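Local coordinates for hydrogenase maturation factor (Thermoanaerobacter tengcongensis, PDB 3VTH), which probably uses carbamoyl phosphate and ATP to S-carbamoylate the C-terminal cysteine of HypE, a step in the maturation of [NiFe]-hydrogenases, at residues 514-520 against 532-538; 551-555 against 602-607. All blocks are in the same frame, centred on the assembly; numbering follows the deposited sequence.

Interaction 1. Residues 514-520 against 532-538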
ATOM      1  N   ASP A 514      16.294   5.641  24.381  1.00 29.55           N
ATOM      2  CA  ASP A 514      17.490   5.501  25.181  1.00 30.28           C
ATOM      3  C   ASP A 514      18.770   5.574  24.334  1.00 30.43           C
ATOM      4  O   ASP A 514      19.847   5.147  24.782  1.00 30.86           O
ATOM      5  CB  ASP A 514      17.438   4.198  25.997  1.00 30.22           C
ATOM      6  CG  ASP A 514      17.385   2.940  25.112  1.00 28.67           C
ATOM      7  OD1 ASP A 514      17.220   3.051  23.872  1.00 25.27           O
ATOM      8  OD2 ASP A 514      17.470   1.833  25.678  1.00 28.29           O
ATOM      9  N   GLY A 515      18.645   6.112  23.124  1.00 30.16           N
ATOM     10  CA  GLY A 515      19.788   6.252  22.208  1.00 30.65           C
ATOM     11  C   GLY A 515      20.167   4.948  21.518  1.00 30.46           C
ATOM     12  O   GLY A 515      21.196   4.869  20.828  1.00 31.10           O
ATOM     13  N   ASN A 516      19.360   3.911  21.716  1.00 28.76           N
ATOM     14  CA  ASN A 516      19.639   2.643  21.054  1.00 27.79           C
ATOM     15  C   ASN A 516      18.623   2.377  19.976  1.00 26.20           C
ATOM     16  O   ASN A 516      17.603   3.064  19.896  1.00 25.48           O
ATOM     17  CB  ASN A 516      19.695   1.493  22.068  1.00 28.16           C
ATOM     18  CG  ASN A 516      20.842   1.650  23.067  1.00 30.49           C
ATOM     19  OD1 ASN A 516      21.935   2.095  22.713  1.00 31.07           O
ATOM     20  ND2 ASN A 516      20.586   1.300  24.328  1.00 32.16           N
ATOM     21  N   VAL A 517      18.914   1.395  19.131  1.00 25.57           N
ATOM     22  CA  VAL A 517      17.991   0.970  18.094  1.00 25.29           C
ATOM     23  C   VAL A 517      16.996  -0.027  18.686  1.00 24.54           C
ATOM     24  O   VAL A 517      17.403  -0.970  19.384  1.00 24.88           O
ATOM     25  CB  VAL A 517      18.760   0.315  16.931  1.00 25.53           C
ATOM     26  CG1 VAL A 517      17.803  -0.338  15.927  1.00 25.88           C
ATOM     27  CG2 VAL A 517      19.681   1.352  16.247  1.00 28.10           C
ATOM     28  N   TRP A 518      15.705   0.193  18.422  1.00 23.03           N
ATOM     29  CA  TRP A 518      14.631  -0.667  18.914  1.00 22.74           C
ATOM     30  C   TRP A 518      14.034  -1.432  17.738  1.00 22.55           C
ATOM     31  O   TRP A 518      14.338  -1.121  16.578  1.00 23.63           O
ATOM     32  CB  TRP A 518      13.539   0.171  19.574  1.00 22.64           C
ATOM     33  CG  TRP A 518      13.885   0.773  20.909  1.00 23.59           C
ATOM     34  CD1 TRP A 518      15.125   0.844  21.504  1.00 24.40           C
ATOM     35  CD2 TRP A 518      12.976   1.449  21.797  1.00 23.72           C
ATOM     36  NE1 TRP A 518      15.030   1.508  22.706  1.00 24.71           N
ATOM     37  CE2 TRP A 518      13.726   1.880  22.916  1.00 24.74           C
ATOM     38  CE3 TRP A 518      11.598   1.714  21.759  1.00 24.29           C
ATOM     39  CZ2 TRP A 518      13.144   2.581  23.995  1.00 26.47           C
ATOM     40  CZ3 TRP A 518      11.015   2.402  22.833  1.00 24.00           C
ATOM     41  CH2 TRP A 518      11.791   2.819  23.936  1.00 25.78           C
ATOM     42  N   GLY A 519      13.173  -2.407  18.006  1.00 21.68           N
ATOM     43  CA  GLY A 519      12.681  -3.276  16.914  1.00 21.88           C
ATOM     44  C   GLY A 519      12.281  -4.673  17.349  1.00 22.14           C
ATOM     45  O   GLY A 519      11.910  -5.508  16.525  1.00 22.02           O
ATOM     46  N   ALA A 520      12.347  -4.925  18.649  1.00 22.98           N
ATOM     47  CA  ALA A 520      11.834  -6.160  19.206  1.00 24.33           C
ATOM     48  C   ALA A 520      11.236  -5.829  20.556  1.00 25.59           C
ATOM     49  O   ALA A 520      11.712  -6.294  21.603  1.00 27.06           O
ATOM     50  CB  ALA A 520      12.953  -7.189  19.321  1.00 24.49           C
ATOM     51  N   ARG A 532       7.515   0.877  27.875  1.00 30.51           N
ATOM     52  CA  ARG A 532       8.290  -0.223  27.329  1.00 29.16           C
ATOM     53  C   ARG A 532       8.378  -1.317  28.383  1.00 29.66           C
ATOM     54  O   ARG A 532       8.895  -1.088  29.476  1.00 29.56           O
ATOM     55  CB  ARG A 532       9.693   0.259  26.988  1.00 29.52           C
ATOM     56  CG  ARG A 532      10.482  -0.722  26.139  1.00 30.31           C
ATOM     57  CD  ARG A 532      11.956  -0.329  26.188  1.00 31.72           C
ATOM     58  NE  ARG A 532      12.711  -0.954  25.109  1.00 30.44           N
ATOM     59  CZ  ARG A 532      14.025  -0.856  24.991  1.00 30.08           C
ATOM     60  NH1 ARG A 532      14.726  -0.170  25.899  1.00 28.30           N
ATOM     61  NH2 ARG A 532      14.630  -1.448  23.973  1.00 29.09           N
ATOM     62  N   ILE A 533       7.889  -2.510  28.057  1.00 28.07           N
ATOM     63  CA  ILE A 533       7.779  -3.576  29.052  1.00 28.45           C
ATOM     64  C   ILE A 533       8.855  -4.634  28.851  1.00 28.09           C
ATOM     65  O   ILE A 533       9.373  -5.192  29.821  1.00 27.82           O
ATOM     66  CB  ILE A 533       6.387  -4.246  29.009  1.00 29.05           C
ATOM     67  CG1 ILE A 533       5.278  -3.191  29.142  1.00 31.15           C
ATOM     68  CG2 ILE A 533       6.255  -5.337  30.096  1.00 31.05           C
ATOM     69  CD1 ILE A 533       5.277  -2.458  30.485  1.00 34.02           C
ATOM     70  N   ALA A 534       9.179  -4.915  27.592  1.00 26.36           N
ATOM     71  CA  ALA A 534      10.110  -6.012  27.274  1.00 26.96           C
ATOM     72  C   ALA A 534      10.845  -5.723  25.970  1.00 26.00           C
ATOM     73  O   ALA A 534      10.342  -5.001  25.118  1.00 25.81           O
ATOM     74  CB  ALA A 534       9.362  -7.369  27.183  1.00 26.79           C
ATOM     75  N   HIS A 535      12.052  -6.266  25.848  1.00 26.46           N
ATOM     76  CA  HIS A 535      12.850  -6.114  24.636  1.00 26.10           C
ATOM     77  C   HIS A 535      13.916  -7.200  24.580  1.00 26.15           C
ATOM     78  O   HIS A 535      14.049  -7.973  25.513  1.00 27.31           O
ATOM     79  CB  HIS A 535      13.479  -4.712  24.573  1.00 25.85           C
ATOM     80  CG  HIS A 535      14.450  -4.415  25.677  1.00 27.44           C
ATOM     81  ND1 HIS A 535      15.805  -4.637  25.551  1.00 25.07           N
ATOM     82  CD2 HIS A 535      14.274  -3.856  26.903  1.00 28.83           C
ATOM     83  CE1 HIS A 535      16.418  -4.258  26.661  1.00 26.81           C
ATOM     84  NE2 HIS A 535      15.514  -3.777  27.495  1.00 28.14           N
ATOM     85  N   LEU A 536      14.656  -7.265  23.483  1.00 25.47           N
ATOM     86  CA  LEU A 536      15.797  -8.185  23.371  1.00 25.74           C
ATOM     87  C   LEU A 536      17.053  -7.566  23.979  1.00 25.79           C
ATOM     88  O   LEU A 536      17.219  -6.349  23.913  1.00 25.78           O
ATOM     89  CB  LEU A 536      16.043  -8.553  21.904  1.00 25.09           C
ATOM     90  CG  LEU A 536      14.987  -9.433  21.229  1.00 26.58           C
ATOM     91  CD1 LEU A 536      15.384  -9.753  19.765  1.00 27.56           C
ATOM     92  CD2 LEU A 536      14.743 -10.734  22.012  1.00 27.75           C
ATOM     93  N   LYS A 537      17.917  -8.390  24.593  1.00 25.57           N
ATOM     94  CA  LYS A 537      19.158  -7.893  25.191  1.00 26.48           C
ATOM     95  C   LYS A 537      19.985  -7.202  24.111  1.00 26.47           C
ATOM     96  O   LYS A 537      20.242  -7.783  23.054  1.00 26.42           O
ATOM     97  CB  LYS A 537      19.975  -9.019  25.860  1.00 27.52           C
ATOM     98  CG  LYS A 537      21.198  -8.506  26.646  1.00 28.26           C
ATOM     99  CD  LYS A 537      22.058  -9.666  27.197  1.00 29.95           C
ATOM    100  CE  LYS A 537      23.224  -9.136  28.059  1.00 32.36           C
ATOM    101  NZ  LYS A 537      24.082 -10.291  28.495  1.00 37.40           N
ATOM    102  N   TYR A 538      20.350  -5.944  24.364  1.00 26.76           N
ATOM    103  CA  TYR A 538      21.089  -5.126  23.389  1.00 26.62           C
ATOM    104  C   TYR A 538      22.374  -5.794  22.894  1.00 26.95           C
ATOM    105  O   TYR A 538      23.161  -6.266  23.706  1.00 27.35           O
ATOM    106  CB  TYR A 538      21.452  -3.778  24.015  1.00 27.09           C
ATOM    107  CG  TYR A 538      20.288  -2.831  24.099  1.00 28.00           C
ATOM    108  CD1 TYR A 538      19.574  -2.486  22.955  1.00 29.00           C
ATOM    109  CD2 TYR A 538      19.914  -2.255  25.316  1.00 29.40           C
ATOM    110  CE1 TYR A 538      18.497  -1.606  23.013  1.00 28.61           C
ATOM    111  CE2 TYR A 538      18.846  -1.368  25.383  1.00 29.76           C
ATOM    112  CZ  TYR A 538      18.142  -1.059  24.212  1.00 29.79           C
ATOM    113  OH  TYR A 538      17.088  -0.186  24.225  1.00 32.28           O
TER
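The antiparallel beta hairpin of strands 517-525 and 530-542, in the Kae1-like domain, is open at this end: its two segments are joined mainly by side chains. Asp514 is the main acceptor. Its OD1 takes the backbone N of Asn516 (3.2 Å), making an Asx turn, and Trp518 NE1 (2.9 Å). Its OD2 receives Tyr538 OH at 2.5 Å and, more weakly, Arg532 NH1 at 3.4 Å, a long salt bridge. Tyr538 OH in turn accepts from Arg532 NH1 (2.9 Å) and NH2 (2.8 Å), while Arg532 NE has its own partner in the carboxylate of Glu521. With its charge so paired, the guanidinium lies flat on the Trp518 indole, planes 17° apart, in a cation-pi stack with CZ 3.7 Å from the five-membered ring's centroid. Farther along, Ala520 CB packs on Leu536 CD1 (3.6 Å), and His535 ND1 donates to Leu536 O (2.8 Å). The backbones also meet in a CA-H...O contact, His535 CA to Ala520 O at 3.2 Å.

Interaction 2. Residues 551-555 against 602-607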
ATOM      1  N   ILE A 551      25.611  -8.819   6.379  1.00 39.32           N
ATOM      2  CA  ILE A 551      24.938  -9.365   7.555  1.00 37.22           C
ATOM      3  C   ILE A 551      25.787 -10.296   8.420  1.00 36.60           C
ATOM      4  O   ILE A 551      25.420 -10.572   9.557  1.00 34.87           O
ATOM      5  CB  ILE A 551      23.573 -10.038   7.221  1.00 36.49           C
ATOM      6  CG1 ILE A 551      23.766 -11.350   6.461  1.00 37.28           C
ATOM      7  CG2 ILE A 551      22.650  -9.059   6.466  1.00 36.72           C
ATOM      8  CD1 ILE A 551      22.458 -12.126   6.275  1.00 38.35           C
ATOM      9  N   TYR A 552      26.911 -10.784   7.898  1.00 37.05           N
ATOM     10  CA  TYR A 552      27.826 -11.528   8.763  1.00 37.47           C
ATOM     11  C   TYR A 552      28.359 -10.621   9.886  1.00 36.81           C
ATOM     12  O   TYR A 552      28.677 -11.104  10.965  1.00 36.75           O
ATOM     13  CB  TYR A 552      28.963 -12.199   7.975  1.00 39.43           C
ATOM     14  CG  TYR A 552      29.863 -11.230   7.235  1.00 41.66           C
ATOM     15  CD1 TYR A 552      29.550 -10.803   5.940  1.00 42.36           C
ATOM     16  CD2 TYR A 552      31.040 -10.750   7.826  1.00 43.95           C
ATOM     17  CE1 TYR A 552      30.383  -9.912   5.257  1.00 45.34           C
ATOM     18  CE2 TYR A 552      31.877  -9.865   7.152  1.00 45.65           C
ATOM     19  CZ  TYR A 552      31.544  -9.450   5.873  1.00 46.94           C
ATOM     20  OH  TYR A 552      32.369  -8.570   5.207  1.00 49.84           O
ATOM     21  N   ARG A 553      28.415  -9.308   9.633  1.00 36.04           N
ATOM     22  CA  ARG A 553      28.779  -8.319  10.654  1.00 35.67           C
ATOM     23  C   ARG A 553      27.715  -8.214  11.740  1.00 33.62           C
ATOM     24  O   ARG A 553      28.022  -8.010  12.918  1.00 33.29           O
ATOM     25  CB  ARG A 553      28.991  -6.943  10.027  1.00 36.64           C
ATOM     26  CG  ARG A 553      30.159  -6.856   9.033  1.00 40.84           C
ATOM     27  CD  ARG A 553      30.204  -5.477   8.373  1.00 46.96           C
ATOM     28  NE  ARG A 553      30.436  -4.391   9.332  1.00 48.87           N
ATOM     29  CZ  ARG A 553      31.582  -3.721   9.462  1.00 51.07           C
ATOM     30  NH1 ARG A 553      32.629  -3.995   8.689  1.00 53.62           N
ATOM     31  NH2 ARG A 553      31.680  -2.760  10.370  1.00 51.83           N
ATOM     32  N   THR A 554      26.456  -8.344  11.337  1.00 31.56           N
ATOM     33  CA  THR A 554      25.361  -8.366  12.288  1.00 29.50           C
ATOM     34  C   THR A 554      25.481  -9.604  13.160  1.00 28.29           C
ATOM     35  O   THR A 554      25.353  -9.517  14.381  1.00 27.69           O
ATOM     36  CB  THR A 554      23.982  -8.341  11.589  1.00 28.47           C
ATOM     37  OG1 THR A 554      23.793  -7.056  10.999  1.00 29.61           O
ATOM     38  CG2 THR A 554      22.862  -8.578  12.602  1.00 26.82           C
ATOM     39  N   ALA A 555      25.748 -10.752  12.537  1.00 28.38           N
ATOM     40  CA  ALA A 555      25.933 -11.989  13.297  1.00 28.20           C
ATOM     41  C   ALA A 555      27.088 -11.875  14.296  1.00 28.60           C
ATOM     42  O   ALA A 555      26.970 -12.319  15.436  1.00 28.50           O
ATOM     43  CB  ALA A 555      26.144 -13.178  12.365  1.00 28.57           C
ATOM     44  N   ASP A 602      18.509 -11.568  10.620  1.00 25.00           N
ATOM     45  CA  ASP A 602      19.745 -11.504   9.807  1.00 26.24           C
ATOM     46  C   ASP A 602      20.883 -12.319  10.431  1.00 26.58           C
ATOM     47  O   ASP A 602      21.636 -12.991   9.718  1.00 27.03           O
ATOM     48  CB  ASP A 602      20.207 -10.062   9.589  1.00 26.04           C
ATOM     49  CG  ASP A 602      19.326  -9.300   8.597  1.00 28.55           C
ATOM     50  OD1 ASP A 602      18.485  -9.928   7.912  1.00 29.31           O
ATOM     51  OD2 ASP A 602      19.476  -8.061   8.527  1.00 30.11           O
ATOM     52  N   ALA A 603      21.004 -12.256  11.760  1.00 26.22           N
ATOM     53  CA  ALA A 603      22.018 -13.047  12.483  1.00 26.63           C
ATOM     54  C   ALA A 603      21.843 -14.560  12.256  1.00 27.53           C
ATOM     55  O   ALA A 603      22.817 -15.297  12.013  1.00 28.33           O
ATOM     56  CB  ALA A 603      21.991 -12.712  13.987  1.00 25.40           C
ATOM     57  N   VAL A 604      20.603 -15.033  12.364  1.00 27.36           N
ATOM     58  CA  VAL A 604      20.285 -16.444  12.087  1.00 27.53           C
ATOM     59  C   VAL A 604      20.618 -16.820  10.650  1.00 28.22           C
ATOM     60  O   VAL A 604      21.267 -17.847  10.409  1.00 28.79           O
ATOM     61  CB  VAL A 604      18.791 -16.771  12.363  1.00 27.57           C
ATOM     62  CG1 VAL A 604      18.451 -18.214  11.928  1.00 27.84           C
ATOM     63  CG2 VAL A 604      18.468 -16.543  13.843  1.00 27.14           C
ATOM     64  N   ALA A 605      20.191 -15.996   9.692  1.00 26.99           N
ATOM     65  CA  ALA A 605      20.415 -16.315   8.270  1.00 28.01           C
ATOM     66  C   ALA A 605      21.918 -16.458   7.951  1.00 29.02           C
ATOM     67  O   ALA A 605      22.326 -17.388   7.239  1.00 29.79           O
ATOM     68  CB  ALA A 605      19.763 -15.281   7.365  1.00 26.94           C
ATOM     69  N   ALA A 606      22.723 -15.554   8.510  1.00 28.54           N
ATOM     70  CA  ALA A 606      24.179 -15.570   8.328  1.00 30.67           C
ATOM     71  C   ALA A 606      24.826 -16.792   8.987  1.00 31.33           C
ATOM     72  O   ALA A 606      25.692 -17.440   8.405  1.00 32.03           O
ATOM     73  CB  ALA A 606      24.802 -14.275   8.883  1.00 29.61           C
ATOM     74  N   LEU A 607      24.376 -17.100  10.201  1.00 31.52           N
ATOM     75  CA  LEU A 607      24.945 -18.177  10.994  1.00 33.02           C
ATOM     76  C   LEU A 607      24.697 -19.528  10.373  1.00 34.10           C
ATOM     77  O   LEU A 607      25.560 -20.401  10.444  1.00 35.20           O
ATOM     78  CB  LEU A 607      24.406 -18.157  12.427  1.00 32.56           C
ATOM     79  CG  LEU A 607      25.122 -17.163  13.348  1.00 34.86           C
ATOM     80  CD1 LEU A 607      24.348 -16.981  14.655  1.00 36.07           C
ATOM     81  CD2 LEU A 607      26.564 -17.628  13.629  1.00 34.94           C
TER
HETATM   82  O   HOH W   1      21.908  -7.036   9.148  1.00 24.22           O
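Two helices of the Kae1-like domain, 551-559 and 597-607, cross steeply here, their short axes 7.8 Å apart at -104°, and small side chains permit the close fit. Asp602 opens the second segment: Ile551 CD1 rests 3.6 Å from its backbone O, while its carboxylate forms a salt bridge with Arg599 and reaches Thr554 through a water. Ala603 comes next, its CA only 4.1 Å from that of Ala555, with Thr554 CG2 4.2 Å from Ala603 N. Ala605 touches Ile551 by its CB, 4.3 Å from CD1, and also meets Ala620 of helix 619-626. Ala606 sits centrally, its CB 3.9 Å from both Ile551 CG1 and Ala555 CB. Leu607 then lays CG 4.2 Å from Ala555 CB, and Phe569 covers both residues. No direct hydrogen bond joins the two segments; the bridging water lies 2.6 Å from Thr554 OG1 and donates to Asp602 OD2 at 2.7 Å.

Interaction 1 and interaction 2 belong to the same Kae1-like part of the chain and follow one another in sequence, one in the sheet, the other among helices. Their centres are 19 Å apart and their nearest atoms about 9 Å, so they do not touch. Both lie near the site holding the nucleotide analogue AP2 and the iron bound by His483, His487, Asp507 and Asp734. From interaction 1, the Val517 side chain is about 7 Å from AP2 and that of Trp518 about 9 Å from the bound Fe(III) ion. From interaction 2, the Asp602 side chain is about 5 Å from AP2 but about 13 Å from the bound Fe(III) ion.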